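Local coordinates for protein ALDH21) (PDB 5MZ5) that oxidises succinic semialdehyde with NADP+ as coenzyme, as a member of the aldehyde dehydrogenase family from the moss Physcomitrella patens, at residues 161-164 and 165-169; 197-200 and 201-205. One frame throughout, in Å; residues are numbered along the deposited sequence.

Interaction 1. Residues 161-164 and 165-169; sequences LDIS and ARNKG
Asn167 and Ser164 meet twice, once through the main chain and once through their side chains. The backbone hydrogen bond from Asn167 N to Ser164 O is 3.0 Å long and bent, at 141°, with the donor lying above the carbonyl plane, as is usual in a 3-10 or type I turn. A second turn overlaps it, because Lys168 N bonds to Ala165 O; together the two make the short 3-10 segment of the loop. On the side-chain level Asn167 ND2 stands 2.8 Å from Ser164 OG. With chi1 at 60°, OG sits between its own backbone N and carbonyl carbon, close to both this amide and Arg166 CG, 3.4 Å from OG. The same hydroxyl is hydrogen-bonded to Asp142 of the second subunit.

This loop joins strand 156-160 to strand 170-178, and Leu161 still pairs with Leu170 at its base. It belongs to the protruding oligomerisation arm of aldehyde dehydrogenases, which explains why neighbouring subunits reach its side chains. Asp162 centres an inverse gamma turn at the entry, and at the exit Gly169 takes a positive phi that favours glycine.

A water bridges the two ends, donating to Asp162 OD2 at 2.8 Å and accepting from Gly169 N. OD2 also receives a bond from Ala97 N of the third subunit. Asp162 CA makes a bent CA-H...O contact with Asn167 O, 3.3 Å away, and Asn167 CB comes close to Leu161 O, at 3.2 Å.

Ile163 and Asn167 lie side by side, pointing the same way, with Ile163 CG1 3.8 Å from Asn167 ND2. With an alanine in place of Asn167 the amide is gone; a gap would probably open beside Ile163 CG1, leaving Ser164 OG without that neighbour on the loop's side and dependent on Asp142 of the second subunit.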
loop_
_atom_site.group_PDB
_atom_site.type_symbol
_atom_site.label_atom_id
_atom_site.label_comp_id
_atom_site.label_asym_id
_atom_site.label_seq_id
_atom_site.Cartn_x
_atom_site.Cartn_y
_atom_site.Cartn_z
ATOM N N LEU A 161 10.720 10.338 -8.764
ATOM C CA LEU A 161 12.144 10.055 -8.626
ATOM C C LEU A 161 12.959 11.348 -8.483
ATOM O O LEU A 161 14.166 11.297 -8.270
ATOM C CB LEU A 161 12.659 9.155 -9.765
ATOM C CG LEU A 161 12.234 7.671 -9.727
ATOM C CD1 LEU A 161 12.654 6.971 -11.006
ATOM C CD2 LEU A 161 12.791 6.947 -8.487
ATOM N N ASP A 162 12.270 12.512 -8.523
ATOM C CA ASP A 162 12.875 13.841 -8.356
ATOM C C ASP A 162 12.977 14.165 -6.859
ATOM O O ASP A 162 12.393 15.127 -6.368
ATOM C CB ASP A 162 12.092 14.903 -9.158
ATOM C CG ASP A 162 10.600 15.048 -8.834
ATOM O OD1 ASP A 162 9.986 14.060 -8.371
ATOM O OD2 ASP A 162 10.057 16.149 -9.034
ATOM N N ILE A 163 13.748 13.344 -6.151
ATOM C CA ILE A 163 13.959 13.411 -4.695
ATOM C C ILE A 163 14.999 14.454 -4.300
ATOM O O ILE A 163 15.084 14.810 -3.132
ATOM C CB ILE A 163 14.284 12.008 -4.085
ATOM C CG1 ILE A 163 15.588 11.411 -4.701
ATOM C CG2 ILE A 163 13.066 11.067 -4.209
ATOM C CD1 ILE A 163 16.244 10.199 -3.927
ATOM N N SER A 164 15.799 14.910 -5.267
ATOM C CA SER A 164 16.845 15.923 -5.104
ATOM C C SER A 164 16.996 16.644 -6.445
ATOM O O SER A 164 16.461 16.160 -7.448
ATOM C CB SER A 164 18.157 15.300 -4.619
ATOM O OG SER A 164 18.649 14.327 -5.524
ATOM N N ALA A 165 17.651 17.820 -6.452
ATOM C CA ALA A 165 17.834 18.668 -7.633
ATOM C C ALA A 165 18.506 17.974 -8.811
ATOM O O ALA A 165 18.106 18.220 -9.953
ATOM C CB ALA A 165 18.581 19.949 -7.271
ATOM N N ARG A 166 19.503 17.097 -8.539
ATOM C CA ARG A 166 20.206 16.342 -9.579
ATOM C C ARG A 166 19.255 15.358 -10.322
ATOM O O ARG A 166 19.497 15.010 -11.486
ATOM C CB ARG A 166 21.465 15.639 -9.009
ATOM C CG ARG A 166 21.211 14.735 -7.781
ATOM C CD ARG A 166 22.295 13.681 -7.487
ATOM N NE ARG A 166 22.723 12.931 -8.677
ATOM C CZ ARG A 166 22.352 11.690 -9.004
ATOM N NH1 ARG A 166 22.799 11.130 -10.121
ATOM N NH2 ARG A 166 21.596 10.972 -8.179
ATOM N N ASN A 167 18.143 14.977 -9.658
ATOM C CA ASN A 167 17.123 14.061 -10.172
ATOM C C ASN A 167 15.878 14.748 -10.735
ATOM O O ASN A 167 14.863 14.080 -10.949
ATOM C CB ASN A 167 16.743 13.055 -9.108
ATOM C CG ASN A 167 17.907 12.229 -8.644
ATOM O OD1 ASN A 167 18.599 11.592 -9.433
ATOM N ND2 ASN A 167 18.162 12.243 -7.346
ATOM N N LYS A 168 15.975 16.049 -11.037
ATOM C CA LYS A 168 14.901 16.848 -11.633
ATOM C C LYS A 168 14.352 16.199 -12.929
ATOM O O LYS A 168 15.140 15.744 -13.765
ATOM C CB LYS A 168 15.430 18.270 -11.932
ATOM C CG LYS A 168 14.390 19.222 -12.536
ATOM C CD LYS A 168 15.001 20.532 -13.006
ATOM C CE LYS A 168 13.952 21.420 -13.648
ATOM N NZ LYS A 168 14.136 22.862 -13.317
ATOM N N GLY A 169 13.020 16.190 -13.065
ATOM C CA GLY A 169 12.311 15.688 -14.233
ATOM C C GLY A 169 12.233 14.179 -14.339
ATOM O O GLY A 169 11.884 13.665 -15.402
HETATM O O HOH W 1 11.359 17.641 -11.081
#

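Interaction 2. Residues 197-200 and 201-205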
loop_
_atom_site.group_PDB
_atom_site.type_symbol
_atom_site.label_atom_id
_atom_site.label_comp_id
_atom_site.label_asym_id
_atom_site.label_seq_id
_atom_site.Cartn_x
_atom_site.Cartn_y
_atom_site.Cartn_z
ATOM N N HIS A 197 -0.725 -24.317 -2.572
ATOM C CA HIS A 197 0.036 -23.147 -2.120
ATOM C C HIS A 197 1.250 -22.805 -3.007
ATOM O O HIS A 197 1.857 -21.745 -2.825
ATOM C CB HIS A 197 0.422 -23.279 -0.636
ATOM C CG HIS A 197 -0.658 -22.777 0.277
ATOM N ND1 HIS A 197 -0.973 -21.420 0.352
ATOM C CD2 HIS A 197 -1.480 -23.461 1.106
ATOM C CE1 HIS A 197 -1.942 -21.328 1.239
ATOM N NE2 HIS A 197 -2.282 -22.531 1.716
ATOM N N LYS A 198 1.578 -23.668 -3.985
ATOM C CA LYS A 198 2.643 -23.417 -4.961
ATOM C C LYS A 198 2.028 -23.178 -6.348
ATOM O O LYS A 198 2.371 -22.197 -7.017
ATOM C CB LYS A 198 3.654 -24.585 -5.010
ATOM C CG LYS A 198 4.385 -24.823 -3.705
ATOM C CD LYS A 198 5.438 -25.922 -3.853
ATOM C CE LYS A 198 6.090 -26.298 -2.537
ATOM N NZ LYS A 198 6.645 -25.116 -1.798
ATOM N N VAL A 199 1.109 -24.057 -6.756
ATOM C CA VAL A 199 0.430 -24.065 -8.062
ATOM C C VAL A 199 -0.514 -22.848 -8.263
ATOM O O VAL A 199 -0.440 -22.211 -9.312
ATOM C CB VAL A 199 -0.298 -25.414 -8.307
ATOM C CG1 VAL A 199 -1.288 -25.338 -9.478
ATOM C CG2 VAL A 199 0.705 -26.547 -8.497
ATOM N N ALA A 200 -1.389 -22.542 -7.282
ATOM C CA ALA A 200 -2.345 -21.416 -7.390
ATOM C C ALA A 200 -1.603 -20.074 -7.565
ATOM O O ALA A 200 -1.912 -19.400 -8.531
ATOM C CB ALA A 200 -3.305 -21.393 -6.199
ATOM N N PRO A 201 -0.547 -19.718 -6.765
ATOM C CA PRO A 201 0.198 -18.470 -7.051
ATOM C C PRO A 201 0.957 -18.444 -8.393
ATOM O O PRO A 201 1.036 -17.378 -8.995
ATOM C CB PRO A 201 1.140 -18.320 -5.845
ATOM C CG PRO A 201 1.216 -19.634 -5.237
ATOM C CD PRO A 201 -0.060 -20.346 -5.513
ATOM N N ALA A 202 1.464 -19.596 -8.892
ATOM C CA ALA A 202 2.151 -19.678 -10.194
ATOM C C ALA A 202 1.203 -19.311 -11.340
ATOM O O ALA A 202 1.573 -18.541 -12.221
ATOM C CB ALA A 202 2.728 -21.063 -10.408
ATOM N N ILE A 203 -0.028 -19.824 -11.293
ATOM C CA ILE A 203 -1.079 -19.523 -12.267
ATOM C C ILE A 203 -1.564 -18.049 -12.092
ATOM O O ILE A 203 -1.699 -17.350 -13.084
ATOM C CB ILE A 203 -2.239 -20.555 -12.197
ATOM C CG1 ILE A 203 -1.734 -21.965 -12.594
ATOM C CG2 ILE A 203 -3.427 -20.118 -13.080
ATOM C CD1 ILE A 203 -2.654 -23.135 -12.203
ATOM N N ALA A 204 -1.738 -17.578 -10.840
ATOM C CA ALA A 204 -2.176 -16.209 -10.547
ATOM C C ALA A 204 -1.214 -15.146 -11.108
ATOM O O ALA A 204 -1.647 -14.061 -11.499
ATOM C CB ALA A 204 -2.358 -16.023 -9.038
ATOM N N VAL A 205 0.081 -15.483 -11.170
ATOM C CA VAL A 205 1.156 -14.643 -11.661
ATOM C C VAL A 205 1.414 -14.823 -13.179
ATOM O O VAL A 205 1.702 -13.850 -13.866
ATOM C CB VAL A 205 2.413 -14.884 -10.788
ATOM C CG1 VAL A 205 3.710 -14.583 -11.527
ATOM C CG2 VAL A 205 2.316 -14.092 -9.488
#
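Pro201 presses its ring against the preceding helical turn, CG lying 3.3 Å from His197 O and equally near Lys198 O. The ring nitrogen carries no hydrogen, so the bond that would normally run back to His197 O is missing and the helix kinks here. The trans peptide before the ring also brings Pro201 CD to 3.5 Å from Ala200 CB, the steric crowding familiar for a residue that precedes proline.

Main-chain hydrogen bonding recovers over the following residues. Ala202 N reaches Lys198 O only weakly, at 3.3 Å. Ile203 N then bonds to Val199 O at 3.1 Å, and Ala204 N to Ala200 O at 2.9 Å.

The helix in question, 193-205, is the crossover of a beta-alpha-beta unit between strands 182-185 and 209-212 of the Rossmann-type coenzyme domain. Met184 of the first strand packs against Lys198, Val199 and Ala202, while helices 130-151 and 494-500 cover other sides.

Apolar contact between side chains one turn apart rests on Val199 and Ile203, which run side by side in the same direction. Val199 CG1, anti to its nitrogen with chi1 at 166°, meets Ile203 CD1 at 3.8 Å.

The polar side chains turn elsewhere: Lys198 NZ to Thr262, Thr264 and Glu492, and His197 NE2 to Asp477, with its ring beside the succinate-binding Arg475.

How the interactions relate
Interaction 1 lies at the tip of a projecting arm, its centre about 45 Å from that of the chain, whereas interaction 2 is wholly buried, its centre about 14 Å from the same point. They share no structural element, and their nearest atoms are about 23 Å apart. At 161-169 successive tight turns are stitched by polar atoms and water, and other subunits take up several of the side chains. At 197-205 a helix kinked at proline depends on main-chain bonds and aliphatic contact; no other subunit touches it, and it is the His197 end that approaches the succinate-binding residues.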